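Local coordinates for aminoacyl-tRNA synthetase-interacting multifunctional protein p43 (Plasmodium vivax, PDB 6IPA) that probably binds tRNA through its C-terminal EMAP II-like domain and is thought to act in tRNA import and to associate with aminoacyl-tRNA synthetases in the parasite, at residues Asp42-Asn47 / Val149-Asp154; Leu46-Gly51 / Leu99-Leu104; Asp79-Leu84 / Arg112-Met117; Asn103-Ser108 / Asp154-Phe159. One frame throughout, in Å; residues are numbered along the deposited sequence.

Interaction 1 (Asp42-Asn47 / Val149-Asp154)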
loop_
_atom_site.group_PDB
_atom_site.type_symbol
_atom_site.label_atom_id
_atom_site.label_comp_id
_atom_site.label_asym_id
_atom_site.label_seq_id
_atom_site.Cartn_x
_atom_site.Cartn_y
_atom_site.Cartn_z
ATOM N N ASP A 42 -6.083 13.536 7.570
ATOM C CA ASP A 42 -5.071 14.393 7.002
ATOM C C ASP A 42 -4.134 13.433 6.296
ATOM O O ASP A 42 -3.433 12.637 6.929
ATOM C CB ASP A 42 -4.387 15.188 8.115
ATOM C CG ASP A 42 -3.157 15.939 7.652
ATOM O OD1 ASP A 42 -2.939 16.108 6.419
ATOM O OD2 ASP A 42 -2.393 16.362 8.554
ATOM N N ILE A 43 -4.127 13.503 4.978
ATOM C CA ILE A 43 -3.416 12.511 4.226
ATOM C C ILE A 43 -1.911 12.752 4.215
ATOM O O ILE A 43 -1.140 11.847 3.905
ATOM C CB ILE A 43 -4.005 12.359 2.825
ATOM C CG1 ILE A 43 -3.326 11.199 2.104
ATOM C CG2 ILE A 43 -3.865 13.650 2.027
ATOM C CD1 ILE A 43 -4.025 10.768 0.858
ATOM N N THR A 44 -1.474 13.944 4.607
ATOM C CA THR A 44 -0.036 14.234 4.678
ATOM C C THR A 44 0.636 13.327 5.717
ATOM O O THR A 44 1.846 13.141 5.714
ATOM C CB THR A 44 0.192 15.716 5.005
ATOM O OG1 THR A 44 -0.349 16.007 6.295
ATOM C CG2 THR A 44 -0.488 16.609 3.956
ATOM N N ARG A 45 -0.185 12.735 6.579
ATOM C CA ARG A 45 0.298 11.974 7.720
ATOM C C ARG A 45 0.647 10.540 7.382
ATOM O O ARG A 45 1.382 9.906 8.121
ATOM C CB ARG A 45 -0.726 11.995 8.851
ATOM C CG ARG A 45 -0.785 13.329 9.556
ATOM C CD ARG A 45 -1.810 13.400 10.681
ATOM N NE ARG A 45 -1.306 12.685 11.822
ATOM C CZ ARG A 45 -1.980 12.482 12.948
ATOM N NH1 ARG A 45 -3.228 12.979 13.129
ATOM N NH2 ARG A 45 -1.396 11.775 13.904
ATOM N N LEU A 46 0.116 10.050 6.261
ATOM C CA LEU A 46 0.498 8.774 5.695
ATOM C C LEU A 46 1.750 8.908 4.875
ATOM O O LEU A 46 1.837 9.766 4.033
ATOM C CB LEU A 46 -0.613 8.203 4.770
ATOM C CG LEU A 46 -2.013 8.120 5.350
ATOM C CD1 LEU A 46 -2.932 7.409 4.389
ATOM C CD2 LEU A 46 -1.992 7.438 6.693
ATOM N N ASN A 47 2.665 7.958 5.073
ATOM C CA ASN A 47 3.857 7.756 4.191
ATOM C C ASN A 47 3.667 6.603 3.310
ATOM O O ASN A 47 4.018 5.528 3.707
ATOM C CB ASN A 47 5.070 7.403 5.024
ATOM C CG ASN A 47 6.325 7.441 4.247
ATOM O OD1 ASN A 47 6.449 8.162 3.258
ATOM N ND2 ASN A 47 7.304 6.705 4.713
ATOM N N VAL A 149 4.934 18.798 -0.352
ATOM C CA VAL A 149 5.886 17.734 -0.112
ATOM C C VAL A 149 6.627 17.888 1.239
ATOM O O VAL A 149 7.076 16.893 1.808
ATOM C CB VAL A 149 6.788 17.506 -1.358
ATOM C CG1 VAL A 149 7.538 18.759 -1.775
ATOM C CG2 VAL A 149 7.719 16.308 -1.173
ATOM N N ASN A 150 6.684 19.099 1.803
ATOM C CA ASN A 150 7.318 19.302 3.114
ATOM C C ASN A 150 6.437 18.979 4.295
ATOM O O ASN A 150 6.862 19.120 5.440
ATOM C CB ASN A 150 7.803 20.741 3.242
ATOM C CG ASN A 150 8.814 21.088 2.177
ATOM O OD1 ASN A 150 9.684 20.290 1.881
ATOM N ND2 ASN A 150 8.692 22.277 1.594
ATOM N N LYS A 151 5.223 18.533 4.041
ATOM C CA LYS A 151 4.397 18.074 5.124
ATOM C C LYS A 151 4.682 16.591 5.423
ATOM O O LYS A 151 4.054 15.669 4.862
ATOM C CB LYS A 151 2.916 18.352 4.841
ATOM C CG LYS A 151 2.561 19.788 5.192
ATOM C CD LYS A 151 1.147 20.167 4.785
ATOM C CE LYS A 151 0.960 21.672 4.910
ATOM N NZ LYS A 151 -0.457 22.083 4.691
ATOM N N LEU A 152 5.599 16.355 6.343
ATOM C CA LEU A 152 6.114 15.022 6.511
ATOM C C LEU A 152 5.026 14.081 7.059
ATOM O O LEU A 152 4.056 14.528 7.645
ATOM C CB LEU A 152 7.350 15.021 7.417
ATOM C CG LEU A 152 8.480 15.947 6.992
ATOM C CD1 LEU A 152 9.538 15.927 8.068
ATOM C CD2 LEU A 152 9.070 15.593 5.637
ATOM N N PRO A 153 5.209 12.762 6.865
ATOM C CA PRO A 153 4.252 11.832 7.381
ATOM C C PRO A 153 4.660 11.544 8.804
ATOM O O PRO A 153 5.824 11.746 9.156
ATOM C CB PRO A 153 4.506 10.585 6.508
ATOM C CG PRO A 153 6.001 10.638 6.281
ATOM C CD PRO A 153 6.421 12.070 6.366
ATOM N N ASP A 154 3.726 11.059 9.608
ATOM C CA ASP A 154 4.076 10.643 10.974
ATOM C C ASP A 154 5.235 9.638 10.985
ATOM O O ASP A 154 5.146 8.580 10.397
ATOM C CB ASP A 154 2.869 10.001 11.641
ATOM C CG ASP A 154 1.696 10.968 11.800
ATOM O OD1 ASP A 154 1.710 12.086 11.222
ATOM O OD2 ASP A 154 0.747 10.631 12.522
HETATM O O HOH W 1 2.205 16.340 8.166
#
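P153 lies across the 3-10 turn 43-45 and touches T44 to N47. Its CA gives a CA-H...O contact to T44 O at 3.2 Å, and its ring passes alongside the N47 side chain, pointing the same way, with P153 CB 3.6 Å from N47 CB. N47 CG stands anti to its backbone N (chi1 -169°), which brings the amide carbon beside P153 CG. On one flank of this proline the backbones join: D154 N donates to R45 O at 3.0 Å. The same two residues form a salt bridge, in which R45 presents NE and NH2 side-on to the carboxylate. R45 NH2 reaches D154 OD2 at 2.8 Å, while R45 NE lies 3.1 Å from D154 OD1 and also bonds OD2. Both oxygens use syn lone pairs and lie close to the guanidinium plane, although the two flat groups are twisted 35° apart. On the other flank, T44 CB packs on K151 CB at 3.8 Å, and a water joins T44 OG1 to L152 O. T44 N to D42 OD1 makes an Asx turn, and T44 OG1 donates to the same oxygen from the same face. The contact ties the lead-in to strand 48-58 to the loop running from strand 143-144 toward helix 165-169; P165 of that helix touches R45, F166 and I169 touch L46, and R141 bonds carbonyls of both segments.

Interaction 2 (Leu46-Gly51 / Leu99-Leu104)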
loop_
_atom_site.group_PDB
_atom_site.type_symbol
_atom_site.label_atom_id
_atom_site.label_comp_id
_atom_site.label_asym_id
_atom_site.label_seq_id
_atom_site.Cartn_x
_atom_site.Cartn_y
_atom_site.Cartn_z
ATOM N N LEU A 46 0.116 10.050 6.261
ATOM C CA LEU A 46 0.498 8.774 5.695
ATOM C C LEU A 46 1.750 8.908 4.875
ATOM O O LEU A 46 1.837 9.766 4.033
ATOM C CB LEU A 46 -0.613 8.203 4.770
ATOM C CG LEU A 46 -2.013 8.120 5.350
ATOM C CD1 LEU A 46 -2.932 7.409 4.389
ATOM C CD2 LEU A 46 -1.992 7.438 6.693
ATOM N N ASN A 47 2.665 7.958 5.073
ATOM C CA ASN A 47 3.857 7.756 4.191
ATOM C C ASN A 47 3.667 6.603 3.310
ATOM O O ASN A 47 4.018 5.528 3.707
ATOM C CB ASN A 47 5.070 7.403 5.024
ATOM C CG ASN A 47 6.325 7.441 4.247
ATOM O OD1 ASN A 47 6.449 8.162 3.258
ATOM N ND2 ASN A 47 7.304 6.705 4.713
ATOM N N ILE A 48 3.111 6.820 2.120
ATOM C CA ILE A 48 2.849 5.800 1.122
ATOM C C ILE A 48 3.977 5.767 0.088
ATOM O O ILE A 48 4.195 6.731 -0.632
ATOM C CB ILE A 48 1.511 6.097 0.409
ATOM C CG1 ILE A 48 0.335 5.865 1.369
ATOM C CG2 ILE A 48 1.334 5.183 -0.797
ATOM C CD1 ILE A 48 -0.975 6.475 0.902
ATOM N N ILE A 49 4.692 4.662 -0.013
ATOM C CA ILE A 49 5.880 4.612 -0.859
ATOM C C ILE A 49 5.879 3.383 -1.788
ATOM O O ILE A 49 5.257 2.371 -1.487
ATOM C CB ILE A 49 7.133 4.646 0.001
ATOM C CG1 ILE A 49 7.126 3.507 0.976
ATOM C CG2 ILE A 49 7.209 5.958 0.799
ATOM C CD1 ILE A 49 8.400 3.415 1.782
ATOM N N VAL A 50 6.581 3.490 -2.909
ATOM C CA VAL A 50 6.661 2.424 -3.863
ATOM C C VAL A 50 7.741 1.455 -3.458
ATOM O O VAL A 50 8.860 1.856 -3.121
ATOM C CB VAL A 50 6.948 2.895 -5.275
ATOM C CG1 VAL A 50 6.048 4.063 -5.642
ATOM C CG2 VAL A 50 8.370 3.330 -5.405
ATOM N N GLY A 51 7.370 0.184 -3.471
ATOM C CA GLY A 51 8.334 -0.891 -3.336
ATOM C C GLY A 51 8.265 -1.910 -4.468
ATOM O O GLY A 51 7.285 -2.004 -5.199
ATOM N N LEU A 99 2.483 -0.187 -3.873
ATOM C CA LEU A 99 2.384 0.967 -2.969
ATOM C C LEU A 99 2.298 0.527 -1.541
ATOM O O LEU A 99 1.311 -0.060 -1.126
ATOM C CB LEU A 99 1.163 1.800 -3.298
ATOM C CG LEU A 99 1.219 2.437 -4.707
ATOM C CD1 LEU A 99 0.366 3.714 -4.722
ATOM C CD2 LEU A 99 2.626 2.759 -5.211
ATOM N N VAL A 100 3.348 0.810 -0.784
ATOM C CA VAL A 100 3.391 0.416 0.627
ATOM C C VAL A 100 3.114 1.589 1.540
ATOM O O VAL A 100 3.817 2.597 1.446
ATOM C CB VAL A 100 4.791 -0.162 0.987
ATOM C CG1 VAL A 100 4.845 -0.565 2.450
ATOM C CG2 VAL A 100 5.098 -1.361 0.100
ATOM N N LEU A 101 2.123 1.447 2.425
ATOM C CA LEU A 101 1.960 2.310 3.617
ATOM C C LEU A 101 3.064 1.975 4.621
ATOM O O LEU A 101 2.913 1.120 5.499
ATOM C CB LEU A 101 0.566 2.154 4.268
ATOM C CG LEU A 101 0.324 2.967 5.548
ATOM C CD1 LEU A 101 0.542 4.439 5.290
ATOM C CD2 LEU A 101 -1.089 2.809 6.127
ATOM N N ALA A 102 4.172 2.698 4.512
ATOM C CA ALA A 102 5.398 2.401 5.272
ATOM C C ALA A 102 5.420 2.683 6.762
ATOM O O ALA A 102 6.204 2.086 7.492
ATOM C CB ALA A 102 6.550 3.136 4.610
ATOM N N ASN A 103 4.563 3.578 7.247
ATOM C CA ASN A 103 4.701 4.091 8.622
ATOM C C ASN A 103 3.800 3.513 9.681
ATOM O O ASN A 103 3.768 4.003 10.830
ATOM C CB ASN A 103 4.663 5.610 8.661
ATOM C CG ASN A 103 3.319 6.218 8.263
ATOM O OD1 ASN A 103 2.534 5.652 7.489
ATOM N ND2 ASN A 103 3.060 7.399 8.787
ATOM N N LEU A 104 3.090 2.451 9.323
ATOM C CA LEU A 104 2.510 1.582 10.309
ATOM C C LEU A 104 3.685 0.994 11.060
ATOM O O LEU A 104 4.775 0.889 10.483
ATOM C CB LEU A 104 1.780 0.474 9.610
ATOM C CG LEU A 104 0.578 0.871 8.770
ATOM C CD1 LEU A 104 0.182 -0.291 7.867
ATOM C CD2 LEU A 104 -0.593 1.189 9.680
#
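I49 O accepts a hydrogen bond from V100 N at 2.6 Å, and I49 N returns one to V100 O at 2.7 Å, making I49 and V100 the hydrogen-bonded pair of an antiparallel sheet. I48 with L101 and V50 with L99 are the non-hydrogen-bonded pairs to either side. Past the regular pairing, A102 N bonds N47 O at 2.9 Å, almost in line with the carbonyl. One residue further, N47 N points nearly straight at N103 OD1 in a weak bond of 3.3 Å; the N103 amide has its stronger partner in D154 O. Side chains divide between the two faces. On the face of I48, V50, L99 and L101, the branch V50 CG1 packs on L99 CD2 at 3.7 Å, while L101 CD1 reaches both L46 CB and I48 CG1; W187 of strand 185-189 covers I48 and L99. On the face of I49 and V100, I49 CD1 meets A102 CB at 3.4 Å. I49 CG1 sits between backbone N and carbonyl carbon (chi1 57°), close to that alanine methyl and to V100 O. The pairing belongs to the four-stranded sheet of the OB-fold domain, joining its first strand, 48-58, to 97-101. Short backbone bonds satisfy the buried peptide groups of I49 and V100 amid aliphatic side chains; beyond them the backbone O of N47 still accepts firmly, the amide O of N103 only weakly.

Interaction 3 (Asp79-Leu84 / Arg112-Met117)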
loop_
_atom_site.group_PDB
_atom_site.type_symbol
_atom_site.label_atom_id
_atom_site.label_comp_id
_atom_site.label_asym_id
_atom_site.label_seq_id
_atom_site.Cartn_x
_atom_site.Cartn_y
_atom_site.Cartn_z
ATOM N N ASP A 79 9.782 -7.186 5.299
ATOM C CA ASP A 79 8.890 -8.326 5.374
ATOM C C ASP A 79 7.509 -7.778 5.651
ATOM O O ASP A 79 7.287 -7.158 6.683
ATOM C CB ASP A 79 9.294 -9.236 6.534
ATOM C CG ASP A 79 10.581 -10.037 6.245
ATOM O OD1 ASP A 79 10.619 -10.795 5.229
ATOM O OD2 ASP A 79 11.536 -9.925 7.058
ATOM N N ILE A 80 6.595 -8.000 4.719
ATOM C CA ILE A 80 5.227 -7.546 4.835
ATOM C C ILE A 80 4.318 -8.754 4.541
ATOM O O ILE A 80 4.446 -9.386 3.483
ATOM C CB ILE A 80 4.936 -6.402 3.811
ATOM C CG1 ILE A 80 5.662 -5.097 4.188
ATOM C CG2 ILE A 80 3.452 -6.099 3.692
ATOM C CD1 ILE A 80 5.763 -4.067 3.061
ATOM N N CYS A 81 3.388 -9.045 5.451
ATOM C CA CYS A 81 2.273 -9.979 5.156
ATOM C C CYS A 81 1.118 -9.360 4.309
ATOM O O CYS A 81 0.891 -8.152 4.322
ATOM C CB CYS A 81 1.703 -10.560 6.458
ATOM S SG CYS A 81 2.800 -11.762 7.278
ATOM N N SER A 82 0.393 -10.209 3.574
ATOM C CA SER A 82 -0.789 -9.775 2.832
ATOM C C SER A 82 -1.835 -10.877 2.780
ATOM O O SER A 82 -1.513 -12.062 2.573
ATOM C CB SER A 82 -0.415 -9.382 1.413
ATOM O OG SER A 82 -1.530 -8.807 0.754
ATOM N N GLY A 83 -3.091 -10.466 2.916
ATOM C CA GLY A 83 -4.223 -11.365 2.909
ATOM C C GLY A 83 -4.805 -11.509 1.528
ATOM O O GLY A 83 -6.009 -11.438 1.354
ATOM N N LEU A 84 -3.953 -11.716 0.536
ATOM C CA LEU A 84 -4.402 -12.002 -0.828
ATOM C C LEU A 84 -4.236 -13.478 -1.203
ATOM O O LEU A 84 -4.332 -13.797 -2.376
ATOM C CB LEU A 84 -3.580 -11.176 -1.823
ATOM C CG LEU A 84 -3.632 -9.654 -1.708
ATOM C CD1 LEU A 84 -2.296 -9.032 -2.109
ATOM C CD2 LEU A 84 -4.770 -9.085 -2.547
ATOM N N ARG A 112 5.214 -14.621 12.184
ATOM C CA ARG A 112 5.780 -13.789 11.127
ATOM C C ARG A 112 5.699 -12.267 11.237
ATOM O O ARG A 112 4.642 -11.714 11.364
ATOM C CB ARG A 112 5.215 -14.196 9.791
ATOM C CG ARG A 112 5.589 -15.590 9.400
ATOM C CD ARG A 112 7.081 -15.815 9.326
ATOM N NE ARG A 112 7.339 -17.206 9.036
ATOM C CZ ARG A 112 7.658 -17.687 7.849
ATOM N NH1 ARG A 112 7.796 -16.884 6.815
ATOM N NH2 ARG A 112 7.859 -18.973 7.701
ATOM N N LYS A 113 6.852 -11.613 11.122
ATOM C CA LYS A 113 6.915 -10.145 11.199
ATOM C C LYS A 113 6.314 -9.540 9.949
ATOM O O LYS A 113 6.444 -10.109 8.867
ATOM C CB LYS A 113 8.363 -9.644 11.355
ATOM C CG LYS A 113 9.113 -10.126 12.606
ATOM C CD LYS A 113 8.490 -9.625 13.906
ATOM C CE LYS A 113 9.325 -9.989 15.124
ATOM N NZ LYS A 113 9.034 -11.372 15.587
ATOM N N SER A 114 5.659 -8.396 10.128
ATOM C CA SER A 114 5.013 -7.632 9.061
ATOM C C SER A 114 5.111 -6.088 9.308
ATOM O O SER A 114 4.489 -5.564 10.215
ATOM C CB SER A 114 3.554 -8.035 8.992
ATOM O OG SER A 114 2.928 -7.355 7.936
ATOM N N HIS A 115 5.872 -5.379 8.500
ATOM C CA HIS A 115 6.160 -3.963 8.714
ATOM C C HIS A 115 5.720 -3.116 7.530
ATOM O O HIS A 115 6.485 -2.919 6.607
ATOM C CB HIS A 115 7.664 -3.786 8.939
ATOM C CG HIS A 115 8.059 -2.389 9.263
ATOM N ND1 HIS A 115 9.351 -1.922 9.106
ATOM C CD2 HIS A 115 7.330 -1.341 9.719
ATOM C CE1 HIS A 115 9.401 -0.656 9.470
ATOM N NE2 HIS A 115 8.187 -0.279 9.827
ATOM N N GLY A 116 4.489 -2.617 7.582
ATOM C CA GLY A 116 3.858 -1.875 6.482
ATOM C C GLY A 116 2.689 -2.686 5.905
ATOM O O GLY A 116 2.304 -3.693 6.475
ATOM N N MET A 117 2.098 -2.249 4.797
ATOM C CA MET A 117 1.059 -3.052 4.119
ATOM C C MET A 117 0.908 -2.592 2.661
ATOM O O MET A 117 1.187 -1.462 2.326
ATOM C CB MET A 117 -0.290 -3.024 4.871
ATOM C CG MET A 117 -1.270 -1.956 4.399
ATOM S SD MET A 117 -2.703 -1.569 5.452
ATOM C CE MET A 117 -3.673 -3.070 5.249
#
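Consistent with the closure of an OB-fold barrel, D79, I80 and C81 on the outermost strand 78-82 meet S114 and H115 of segment 112-117. The short strand axes stand at 96° to each other and approach to 5.1 Å; one backbone bond and one side-chain bond join the segments. H115 N donates to D79 O at 2.9 Å, in the plane of the carbonyl, and S114 CA adds a CA-H...O contact of 3.3 Å to D79 O. The carboxylate of D79 is engaged elsewhere, in a salt bridge with K69. The I80 side chain meets the backbone of 115-117: I80 CG1 is 3.4 Å from H115 O, and CG2 touches G116 O and M117 CA. G116 has a positive phi of 113°, a conformation at which a side chain would press against the preceding carbonyl oxygen, which by itself calls for glycine. The chain then runs on to M117, whose backbone pairs with L101, so 112-117 spans from strand 78-82 to strand 97-101, the two outer strands of the four-stranded sheet. C81 SG is 4.3 Å from R112 CB and as far from K113 O. S114 OG is anti to its own backbone N (chi1 -177°) and accepts from C81 N at 3.0 Å, a side-chain hydroxyl taking the peptide N-H.

Interaction 4 (Asn103-Ser108 / Asp154-Phe159)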
loop_
_atom_site.group_PDB
_atom_site.type_symbol
_atom_site.label_atom_id
_atom_site.label_comp_id
_atom_site.label_asym_id
_atom_site.label_seq_id
_atom_site.Cartn_x
_atom_site.Cartn_y
_atom_site.Cartn_z
ATOM N N ASN A 103 4.563 3.578 7.247
ATOM C CA ASN A 103 4.701 4.091 8.622
ATOM C C ASN A 103 3.800 3.513 9.681
ATOM O O ASN A 103 3.768 4.003 10.830
ATOM C CB ASN A 103 4.663 5.610 8.661
ATOM C CG ASN A 103 3.319 6.218 8.263
ATOM O OD1 ASN A 103 2.534 5.652 7.489
ATOM N ND2 ASN A 103 3.060 7.399 8.787
ATOM N N LEU A 104 3.090 2.451 9.323
ATOM C CA LEU A 104 2.510 1.582 10.309
ATOM C C LEU A 104 3.685 0.994 11.060
ATOM O O LEU A 104 4.775 0.889 10.483
ATOM C CB LEU A 104 1.780 0.474 9.610
ATOM C CG LEU A 104 0.578 0.871 8.770
ATOM C CD1 LEU A 104 0.182 -0.291 7.867
ATOM C CD2 LEU A 104 -0.593 1.189 9.680
ATOM N N LYS A 105 3.469 0.576 12.309
ATOM C CA LYS A 105 4.515 -0.084 13.107
ATOM C C LYS A 105 4.585 -1.569 12.817
ATOM O O LYS A 105 3.558 -2.199 12.509
ATOM C CB LYS A 105 4.274 0.076 14.630
ATOM C CG LYS A 105 4.400 1.496 15.178
ATOM C CD LYS A 105 5.089 1.595 16.544
ATOM C CE LYS A 105 4.474 2.683 17.413
ATOM N NZ LYS A 105 3.184 2.230 18.011
ATOM N N GLU A 106 5.808 -2.109 12.918
ATOM C CA GLU A 106 6.062 -3.542 12.822
ATOM C C GLU A 106 5.142 -4.269 13.800
ATOM O O GLU A 106 4.961 -3.822 14.955
ATOM C CB GLU A 106 7.527 -3.887 13.156
ATOM C CG GLU A 106 7.850 -5.383 12.966
ATOM C CD GLU A 106 9.347 -5.716 12.784
ATOM O OE1 GLU A 106 10.162 -5.548 13.735
ATOM O OE2 GLU A 106 9.715 -6.191 11.694
ATOM N N LYS A 107 4.549 -5.356 13.313
ATOM C CA LYS A 107 3.710 -6.279 14.084
ATOM C C LYS A 107 4.236 -7.729 13.928
ATOM O O LYS A 107 5.082 -7.979 13.064
ATOM C CB LYS A 107 2.277 -6.176 13.584
ATOM C CG LYS A 107 1.526 -5.036 14.214
ATOM C CD LYS A 107 0.075 -5.062 13.779
ATOM C CE LYS A 107 -0.102 -4.328 12.466
ATOM N NZ LYS A 107 -1.544 -4.289 12.095
ATOM N N SER A 108 3.780 -8.660 14.744
ATOM C CA SER A 108 4.232 -10.032 14.612
ATOM C C SER A 108 3.052 -10.928 14.496
ATOM O O SER A 108 2.519 -11.310 15.478
ATOM C CB SER A 108 5.050 -10.450 15.834
ATOM O OG SER A 108 5.861 -11.592 15.630
ATOM N N ASP A 154 3.726 11.059 9.608
ATOM C CA ASP A 154 4.076 10.643 10.974
ATOM C C ASP A 154 5.235 9.638 10.985
ATOM O O ASP A 154 5.146 8.580 10.397
ATOM C CB ASP A 154 2.869 10.001 11.641
ATOM C CG ASP A 154 1.696 10.968 11.800
ATOM O OD1 ASP A 154 1.710 12.086 11.222
ATOM O OD2 ASP A 154 0.747 10.631 12.522
ATOM N N LYS A 155 6.326 9.952 11.656
ATOM C CA LYS A 155 7.357 8.961 11.963
ATOM C C LYS A 155 6.707 7.602 12.161
ATOM O O LYS A 155 7.129 6.620 11.553
ATOM C CB LYS A 155 8.177 9.367 13.217
ATOM C CG LYS A 155 9.573 8.743 13.334
ATOM C CD LYS A 155 10.415 9.099 12.121
ATOM C CE LYS A 155 11.551 8.123 11.855
ATOM N NZ LYS A 155 12.417 8.624 10.713
ATOM N N THR A 156 5.662 7.543 12.984
ATOM C CA THR A 156 4.997 6.306 13.216
ATOM C C THR A 156 3.544 6.459 13.584
ATOM O O THR A 156 3.196 7.310 14.410
ATOM C CB THR A 156 5.699 5.568 14.345
ATOM O OG1 THR A 156 7.117 5.532 14.092
ATOM C CG2 THR A 156 5.217 4.193 14.403
ATOM N N LEU A 157 2.705 5.582 13.011
ATOM C CA LEU A 157 1.290 5.594 13.244
ATOM C C LEU A 157 0.973 4.737 14.420
ATOM O O LEU A 157 1.702 3.838 14.748
ATOM C CB LEU A 157 0.545 5.089 12.038
ATOM C CG LEU A 157 0.768 5.858 10.738
ATOM C CD1 LEU A 157 0.121 5.091 9.589
ATOM C CD2 LEU A 157 0.208 7.276 10.783
ATOM N N SER A 158 -0.134 5.050 15.072
ATOM C CA SER A 158 -0.608 4.368 16.292
ATOM C C SER A 158 -0.873 2.862 16.108
ATOM O O SER A 158 -1.036 2.399 14.991
ATOM C CB SER A 158 -1.906 5.100 16.755
ATOM O OG SER A 158 -2.618 4.456 17.811
ATOM N N PHE A 159 -0.891 2.108 17.205
ATOM C CA PHE A 159 -1.327 0.719 17.175
ATOM C C PHE A 159 -2.862 0.657 17.284
ATOM O O PHE A 159 -3.499 -0.256 16.763
ATOM C CB PHE A 159 -0.726 -0.079 18.331
ATOM C CG PHE A 159 0.670 -0.580 18.093
ATOM C CD1 PHE A 159 0.976 -1.344 16.994
ATOM C CD2 PHE A 159 1.667 -0.339 19.031
ATOM C CE1 PHE A 159 2.264 -1.819 16.797
ATOM C CE2 PHE A 159 2.959 -0.805 18.848
ATOM C CZ PHE A 159 3.264 -1.549 17.724
HETATM O O HOH W 2 0.980 1.463 13.128
#
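K105 lays its ammonium group over one face of the F159 ring in a cation-pi contact, NZ standing 3.5 Å from the ring centroid and 31° off the normal. The lysine chain crosses the phenylalanine at about a right angle, and K105 CB rests 3.5 Å from F159 CE1; the exact path of the K105 chain between CB and NZ is doubtful, since its CG is modelled too close to T156 CG2. E106 O lies at the ring edge, 3.8 Å from F159 CE1. Nearer the core the link becomes polar. L157 N donates to N103 O at 2.9 Å, and N103 ND2 donates to D154 O at 2.9 Å, in the amide plane and on a carbonyl lone pair; the same ND2 also reaches R45 O. L157 lies against the N103 amide, CD1 3.2 Å from N103 OD1, and its CD1 meets L104 CD2 as well. A water accepts from K105 N and donates to S158 O, bridging the two segments between these polar and aromatic ends. The contact joins the stretch leading into strand 107-109 to the loop before helix 165-169. Its chemistry is graded: a buried asparagine holds the inner end by directed bonds, whereas at the exposed outer end the pi face of F159 would be expected to stabilise the K105 charge.

How the interactions relate
Interactions 1, 2 and 4 meet at N103, whose ND2 bonds R45 O and D154 O and whose OD1 takes a weak bond from N47 N; their centres are 11 to 14 Å apart. Interactions 1 and 2 share L46 and N47, interactions 2 and 4 share N103 and L104, and interactions 1 and 4 share D154. The centre of interaction 3 is about 12 Å from those of interactions 2 and 4 and about 22 Å from that of interaction 1; M117 O bonds L101 N, and S114 N bonds K107 O in the two-stranded sheet. Along the chain the segments of interaction 3 alternate with those of interactions 2 and 4, consistent with an OB barrel, with the 149-159 loop laid against its lead-in and the exit of strand 97-101.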